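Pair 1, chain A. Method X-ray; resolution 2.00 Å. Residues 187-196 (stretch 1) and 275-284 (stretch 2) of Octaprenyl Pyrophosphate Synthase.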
# COMPACT_ATOMS: atom_id res chain seq x y z
N ASP A 187 -26.33 3.52 -1.58
CA ASP A 187 -26.89 4.82 -1.26
C ASP A 187 -26.89 5.03 0.25
O ASP A 187 -26.54 6.11 0.74
CB ASP A 187 -28.32 4.92 -1.81
CG ASP A 187 -28.84 6.35 -1.83
OD1 ASP A 187 -28.17 7.21 -2.43
OD2 ASP A 187 -29.92 6.60 -1.26
N PHE A 188 -27.28 4.00 1.00
CA PHE A 188 -27.28 4.08 2.46
C PHE A 188 -25.85 4.25 2.95
O PHE A 188 -25.59 5.05 3.85
CB PHE A 188 -27.86 2.80 3.08
CG PHE A 188 -27.72 2.74 4.58
CD1 PHE A 188 -28.69 3.30 5.41
CD2 PHE A 188 -26.59 2.16 5.16
CE1 PHE A 188 -28.53 3.28 6.80
CE2 PHE A 188 -26.43 2.14 6.55
CZ PHE A 188 -27.40 2.70 7.37
N GLY A 189 -24.93 3.50 2.37
CA GLY A 189 -23.54 3.58 2.76
C GLY A 189 -22.90 4.94 2.53
O GLY A 189 -22.19 5.44 3.39
N LEU A 190 -23.15 5.53 1.37
CA LEU A 190 -22.57 6.83 1.04
C LEU A 190 -23.04 7.93 1.99
O LEU A 190 -22.23 8.71 2.50
CB LEU A 190 -22.93 7.23 -0.40
CG LEU A 190 -22.32 8.55 -0.89
CD1 LEU A 190 -20.81 8.40 -1.02
CD2 LEU A 190 -22.94 8.93 -2.23
N ASN A 191 -24.34 8.01 2.21
CA ASN A 191 -24.87 9.03 3.10
C ASN A 191 -24.48 8.79 4.56
O ASN A 191 -24.19 9.73 5.28
CB ASN A 191 -26.39 9.12 2.93
CG ASN A 191 -26.79 9.72 1.59
OD1 ASN A 191 -27.12 9.00 0.65
ND2 ASN A 191 -26.73 11.04 1.49
N PHE A 192 -24.47 7.53 4.99
CA PHE A 192 -24.08 7.22 6.36
C PHE A 192 -22.62 7.65 6.55
O PHE A 192 -22.25 8.17 7.60
CB PHE A 192 -24.18 5.71 6.64
CG PHE A 192 -23.67 5.31 8.00
CD1 PHE A 192 -24.52 5.28 9.10
CD2 PHE A 192 -22.32 5.02 8.19
CE1 PHE A 192 -24.03 4.96 10.38
CE2 PHE A 192 -21.82 4.71 9.46
CZ PHE A 192 -22.68 4.69 10.56
N GLY A 193 -21.81 7.39 5.53
CA GLY A 193 -20.40 7.75 5.58
C GLY A 193 -20.17 9.25 5.66
O GLY A 193 -19.27 9.71 6.35
N MET A 194 -20.99 10.01 4.94
CA MET A 194 -20.88 11.47 4.96
C MET A 194 -21.23 11.96 6.36
O MET A 194 -20.50 12.76 6.95
CB MET A 194 -21.83 12.10 3.93
CG MET A 194 -21.45 11.84 2.47
SD MET A 194 -19.81 12.47 2.02
CE MET A 194 -20.17 14.19 1.70
N ALA A 195 -22.35 11.49 6.90
CA ALA A 195 -22.78 11.90 8.24
C ALA A 195 -21.73 11.49 9.28
O ALA A 195 -21.38 12.26 10.17
CB ALA A 195 -24.11 11.27 8.58
N PHE A 196 -21.23 10.27 9.13
CA PHE A 196 -20.23 9.73 10.05
C PHE A 196 -18.98 10.61 10.16
O PHE A 196 -18.52 10.89 11.26
CB PHE A 196 -19.80 8.33 9.61
CG PHE A 196 -18.68 7.76 10.43
CD1 PHE A 196 -18.91 7.28 11.71
CD2 PHE A 196 -17.38 7.75 9.93
CE1 PHE A 196 -17.87 6.79 12.49
CE2 PHE A 196 -16.33 7.27 10.71
CZ PHE A 196 -16.57 6.79 11.99
N THR A 275 -26.08 19.70 9.23
CA THR A 275 -25.57 19.28 7.93
C THR A 275 -25.48 17.75 7.92
O THR A 275 -25.81 17.11 6.92
CB THR A 275 -24.18 19.89 7.65
OG1 THR A 275 -24.25 21.31 7.81
CG2 THR A 275 -23.72 19.57 6.24
N ALA A 276 -25.04 17.18 9.04
CA ALA A 276 -24.92 15.73 9.17
C ALA A 276 -26.29 15.05 9.20
O ALA A 276 -26.47 13.98 8.63
CB ALA A 276 -24.15 15.37 10.44
N GLN A 277 -27.26 15.68 9.87
CA GLN A 277 -28.61 15.13 9.97
C GLN A 277 -29.25 14.97 8.59
O GLN A 277 -30.06 14.07 8.38
CB GLN A 277 -29.49 16.01 10.86
CG GLN A 277 -29.01 16.07 12.31
CD GLN A 277 -29.90 16.93 13.20
OE1 GLN A 277 -30.26 18.05 12.85
NE2 GLN A 277 -30.25 16.40 14.37
N VAL A 278 -28.89 15.84 7.65
CA VAL A 278 -29.43 15.74 6.30
C VAL A 278 -29.02 14.39 5.74
O VAL A 278 -29.83 13.65 5.20
CB VAL A 278 -28.89 16.86 5.38
CG1 VAL A 278 -29.33 16.60 3.94
CG2 VAL A 278 -29.39 18.22 5.84
N TYR A 279 -27.74 14.07 5.87
CA TYR A 279 -27.22 12.80 5.38
C TYR A 279 -27.82 11.62 6.14
O TYR A 279 -28.12 10.58 5.56
CB TYR A 279 -25.70 12.77 5.49
CG TYR A 279 -25.04 13.69 4.50
CD1 TYR A 279 -25.10 13.43 3.13
CD2 TYR A 279 -24.35 14.82 4.92
CE1 TYR A 279 -24.49 14.27 2.21
CE2 TYR A 279 -23.74 15.68 4.01
CZ TYR A 279 -23.82 15.40 2.65
OH TYR A 279 -23.23 16.24 1.74
N SER A 280 -27.98 11.78 7.45
CA SER A 280 -28.54 10.71 8.27
C SER A 280 -29.95 10.40 7.79
O SER A 280 -30.35 9.23 7.70
CB SER A 280 -28.56 11.14 9.74
OG SER A 280 -29.13 10.12 10.55
N LYS A 281 -30.71 11.45 7.49
CA LYS A 281 -32.08 11.30 7.01
C LYS A 281 -32.08 10.58 5.66
O LYS A 281 -32.90 9.69 5.43
CB LYS A 281 -32.77 12.66 6.87
CG LYS A 281 -32.99 13.39 8.19
CD LYS A 281 -33.76 14.68 7.98
CE LYS A 281 -33.91 15.46 9.29
NZ LYS A 281 -34.69 14.72 10.31
N LYS A 282 -31.16 10.97 4.79
CA LYS A 282 -31.06 10.34 3.47
C LYS A 282 -30.75 8.85 3.62
O LYS A 282 -31.31 8.03 2.90
CB LYS A 282 -29.98 11.04 2.63
CG LYS A 282 -30.37 12.44 2.17
CD LYS A 282 -29.24 13.19 1.46
CE LYS A 282 -28.91 12.59 0.09
NZ LYS A 282 -27.78 13.30 -0.58
N ALA A 283 -29.88 8.51 4.57
CA ALA A 283 -29.53 7.11 4.79
C ALA A 283 -30.78 6.30 5.16
O ALA A 283 -31.08 5.27 4.56
CB ALA A 283 -28.49 6.99 5.89
N LEU A 284 -31.50 6.78 6.17
CA LEU A 284 -32.71 6.12 6.62
C LEU A 284 -33.72 6.03 5.48
O LEU A 284 -34.42 5.03 5.33
CB LEU A 284 -33.31 6.89 7.80
CG LEU A 284 -32.46 6.89 9.07
CD1 LEU A 284 -32.99 7.89 10.07
CD2 LEU A 284 -32.45 5.49 9.67

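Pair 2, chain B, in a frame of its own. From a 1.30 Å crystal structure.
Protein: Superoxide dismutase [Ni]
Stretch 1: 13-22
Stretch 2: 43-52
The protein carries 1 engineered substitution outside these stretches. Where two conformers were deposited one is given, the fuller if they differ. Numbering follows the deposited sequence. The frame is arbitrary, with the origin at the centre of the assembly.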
# COMPACT_ATOMS: atom_id res chain seq x y z
N GLN B 13 -8.45 17.20 -1.68
CA GLN B 13 -8.10 15.79 -1.53
C GLN B 13 -8.60 15.29 -0.18
O GLN B 13 -9.24 14.24 -0.13
CB GLN B 13 -6.59 15.54 -1.68
CG GLN B 13 -6.00 15.98 -3.02
CD GLN B 13 -4.61 15.42 -3.21
OE1 GLN B 13 -3.60 15.94 -2.68
NE2 GLN B 13 -4.51 14.36 -4.00
N ALA B 14 -8.31 16.06 0.88
CA ALA B 14 -8.83 15.73 2.20
C ALA B 14 -10.35 15.83 2.23
O ALA B 14 -11.03 14.94 2.80
CB ALA B 14 -8.25 16.68 3.24
N ARG B 15 -10.92 16.90 1.66
CA ARG B 15 -12.35 17.08 1.70
C ARG B 15 -13.14 15.93 1.06
O ARG B 15 -14.13 15.45 1.63
CB ARG B 15 -12.75 18.39 0.96
CG ARG B 15 -14.24 18.69 1.14
CD ARG B 15 -14.66 19.90 0.35
NE ARG B 15 -14.70 19.50 -1.06
CZ ARG B 15 -13.95 20.06 -2.01
NH1 ARG B 15 -13.11 21.06 -1.74
NH2 ARG B 15 -14.12 19.56 -3.23
N ILE B 16 -12.68 15.48 -0.12
CA ILE B 16 -13.49 14.44 -0.76
C ILE B 16 -13.43 13.16 0.03
O ILE B 16 -14.44 12.47 0.11
CB ILE B 16 -12.98 14.28 -2.22
CG1 ILE B 16 -13.12 15.55 -3.06
CG2 ILE B 16 -13.62 13.06 -2.86
CD1 ILE B 16 -12.23 15.71 -4.28
N GLU B 17 -12.31 12.84 0.67
CA GLU B 17 -12.27 11.61 1.49
C GLU B 17 -13.16 11.80 2.71
O GLU B 17 -13.86 10.85 3.07
CB GLU B 17 -10.84 11.22 1.87
CG GLU B 17 -9.95 10.87 0.68
CD GLU B 17 -10.47 9.68 -0.10
OE1 GLU B 17 -9.91 9.42 -1.17
OE2 GLU B 17 -11.44 9.01 0.36
N ALA B 18 -13.15 12.98 3.35
CA ALA B 18 -14.04 13.21 4.48
C ALA B 18 -15.49 13.18 4.05
O ALA B 18 -16.37 12.73 4.81
CB ALA B 18 -13.58 14.49 5.17
N GLU B 19 -15.83 13.66 2.86
CA GLU B 19 -17.18 13.54 2.33
C GLU B 19 -17.60 12.07 2.21
O GLU B 19 -18.70 11.66 2.52
CB GLU B 19 -17.23 14.27 0.97
CG GLU B 19 -17.23 15.78 1.06
CD GLU B 19 -17.16 16.47 -0.29
OE1 GLU B 19 -17.12 17.73 -0.31
OE2 GLU B 19 -17.13 15.79 -1.34
N SER B 20 -16.66 11.23 1.71
CA SER B 20 -17.00 9.81 1.61
C SER B 20 -17.17 9.21 3.01
O SER B 20 -18.10 8.42 3.20
CB SER B 20 -16.02 9.09 0.64
OG SER B 20 -14.93 8.77 1.39
N VAL B 21 -16.37 9.59 4.01
CA VAL B 21 -16.60 9.12 5.36
C VAL B 21 -18.03 9.45 5.82
O VAL B 21 -18.75 8.58 6.33
CB VAL B 21 -15.54 9.69 6.30
CG1 VAL B 21 -15.85 9.45 7.76
CG2 VAL B 21 -14.17 9.07 6.04
N LYS B 22 -18.45 10.71 5.68
CA LYS B 22 -19.78 11.09 6.12
C LYS B 22 -20.87 10.33 5.38
O LYS B 22 -21.87 9.90 5.95
CB LYS B 22 -20.00 12.59 5.90
CG LYS B 22 -21.33 13.05 6.48
CD LYS B 22 -21.60 14.55 6.28
CE LYS B 22 -22.99 14.82 6.83
NZ LYS B 22 -23.60 16.11 6.42
N ILE B 43 -14.34 0.33 4.94
CA ILE B 43 -14.09 1.42 3.99
C ILE B 43 -13.96 2.75 4.69
O ILE B 43 -13.09 3.57 4.35
CB ILE B 43 -15.23 1.37 2.94
CG1 ILE B 43 -15.01 0.15 2.02
CG2 ILE B 43 -15.39 2.65 2.18
CD1 ILE B 43 -16.15 -0.18 1.10
N LYS B 44 -14.84 2.99 5.65
CA LYS B 44 -14.78 4.23 6.43
C LYS B 44 -13.39 4.37 7.03
O LYS B 44 -12.78 5.45 7.03
CB LYS B 44 -15.85 4.21 7.53
CG LYS B 44 -15.80 5.42 8.45
CD LYS B 44 -17.10 5.66 9.21
CE LYS B 44 -17.53 4.54 10.11
NZ LYS B 44 -16.60 4.45 11.26
N GLU B 45 -12.87 3.26 7.55
CA GLU B 45 -11.55 3.34 8.18
C GLU B 45 -10.48 3.74 7.19
O GLU B 45 -9.60 4.58 7.48
CB GLU B 45 -11.22 2.00 8.84
CG GLU B 45 -10.17 2.01 9.93
CD GLU B 45 -10.67 2.53 11.26
OE1 GLU B 45 -11.88 2.72 11.45
OE2 GLU B 45 -9.83 2.76 12.16
N GLN B 46 -10.54 3.18 5.99
CA GLN B 46 -9.58 3.49 4.93
C GLN B 46 -9.68 4.92 4.46
O GLN B 46 -8.65 5.59 4.29
CB GLN B 46 -9.81 2.53 3.76
CG GLN B 46 -9.48 1.09 4.02
CD GLN B 46 -9.99 0.08 3.02
OE1 GLN B 46 -10.92 0.30 2.25
NE2 GLN B 46 -9.47 -1.14 2.98
N ARG B 47 -10.90 5.40 4.20
CA ARG B 47 -10.99 6.75 3.64
C ARG B 47 -10.59 7.79 4.68
O ARG B 47 -9.95 8.78 4.34
CB ARG B 47 -12.39 7.00 3.07
CG ARG B 47 -12.95 5.97 2.14
CD ARG B 47 -11.99 5.27 1.21
NE ARG B 47 -11.40 6.12 0.19
CZ ARG B 47 -10.77 5.68 -0.90
NH1 ARG B 47 -10.63 4.38 -1.15
NH2 ARG B 47 -10.27 6.54 -1.78
N ALA B 48 -10.95 7.53 5.95
CA ALA B 48 -10.59 8.44 7.03
C ALA B 48 -9.07 8.52 7.16
O ALA B 48 -8.51 9.59 7.36
CB ALA B 48 -11.23 8.00 8.32
N GLU B 49 -8.40 7.38 7.06
CA GLU B 49 -6.94 7.37 7.10
C GLU B 49 -6.32 8.18 5.96
O GLU B 49 -5.37 8.91 6.19
CB GLU B 49 -6.43 5.92 7.04
CG GLU B 49 -4.91 5.78 7.09
CD GLU B 49 -4.28 6.16 8.41
OE1 GLU B 49 -4.94 6.57 9.40
OE2 GLU B 49 -3.03 6.02 8.45
N LEU B 50 -6.89 8.07 4.76
CA LEU B 50 -6.42 8.85 3.63
C LEU B 50 -6.62 10.35 3.91
O LEU B 50 -5.75 11.20 3.62
CB LEU B 50 -7.14 8.45 2.37
CG LEU B 50 -6.73 7.15 1.73
CD1 LEU B 50 -7.69 6.75 0.63
CD2 LEU B 50 -5.30 7.27 1.17
N ALA B 51 -7.77 10.71 4.47
CA ALA B 51 -8.03 12.11 4.82
C ALA B 51 -7.00 12.62 5.81
O ALA B 51 -6.52 13.75 5.69
CB ALA B 51 -9.44 12.28 5.37
N LYS B 52 -6.63 11.81 6.80
CA LYS B 52 -5.60 12.21 7.74
C LYS B 52 -4.26 12.46 7.04
O LYS B 52 -3.58 13.47 7.34
CB LYS B 52 -5.44 11.15 8.82
CG LYS B 52 -6.58 11.10 9.83
CD LYS B 52 -6.35 10.04 10.91
CE LYS B 52 -5.53 10.55 12.07
NZ LYS B 52 -5.09 9.43 12.96

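Both pairs consist of two helical segments packed nearly antiparallel. The N-to-C directions enclose 159° in pair 1 and 157° in pair 2, with signed crossing angles of -159° and -157° and closest axial approaches of 7.7 and 8.2 Å. Superposing N, CA and C of 14 central residues gives an RMSD of 0.3 Å, so differences between the interfaces lie chiefly in the side chains.

Ala A283 and Ala B51 match closely, with CA atoms 0.1 Å and side-chain centres 0.2 Å apart. With alanine at this position in both pairs, the backbones come close: the CA of Ala A283 lies 4.4 Å from the CA of Phe A188, and the CA of Ala B51 lies 4.5 Å from the CA of Ala B14. The facing position differs in bulk. Phe A188 starts sideways, but its ring reaches across in the t rotamer, with CD1 3.7 Å from Ala A283 CB and, at the ring edge, 3.2 Å from Ala A283 O. Ala B14 has no such reach; its closest contact is from its backbone O to Ala B51 CB, 4.0 Å.

Asn A191 and Glu B17 both point toward the opposing helix in the m rotamer, and their side-chain centres superpose within 0.8 Å. Their partners, Tyr A279 and Arg B47, also match and also point inward. In pair 2 the chemistry is ionic: Arg B47 NE donates to Glu B17 OE2 at 2.9 Å and Arg B47 NH2 to Glu B17 OE1 at 3.0 Å, with N-H...acceptor angles of 173° and 161°. This two-point salt bridge meets the guanidinium near its plane. In pair 1 Asn A191 instead lies at the edge of the Tyr A279 ring, and no clear hydrogen bond crosses the interface.

The tyrosine ring is covered on one face by Met A194, whose CB sits 3.6 Å from the centroid of the Tyr A279 ring, 11° off the normal, a CH-pi contact. The matched Ser B20 makes a smaller contact, its OG 3.5 Å from Arg B47 CG, while that hydroxyl donates to its own helix, from Ser B20 OG to Glu B17 O at 2.9 Å.

At Lys A282 and Leu B50, both directed toward the other helix, pair 1 has a charged side chain and pair 2 an aliphatic one; Leu B50 CD1 approaches Glu B17 OE1 at 3.9 Å.

Finally, Ala A195 places CB 3.8 Å from Tyr A279 CB, whereas the branched Val B21 sets CG2 3.9 Å from Ala B48 CB. The pairs bury 493 and 391 Å², respectively.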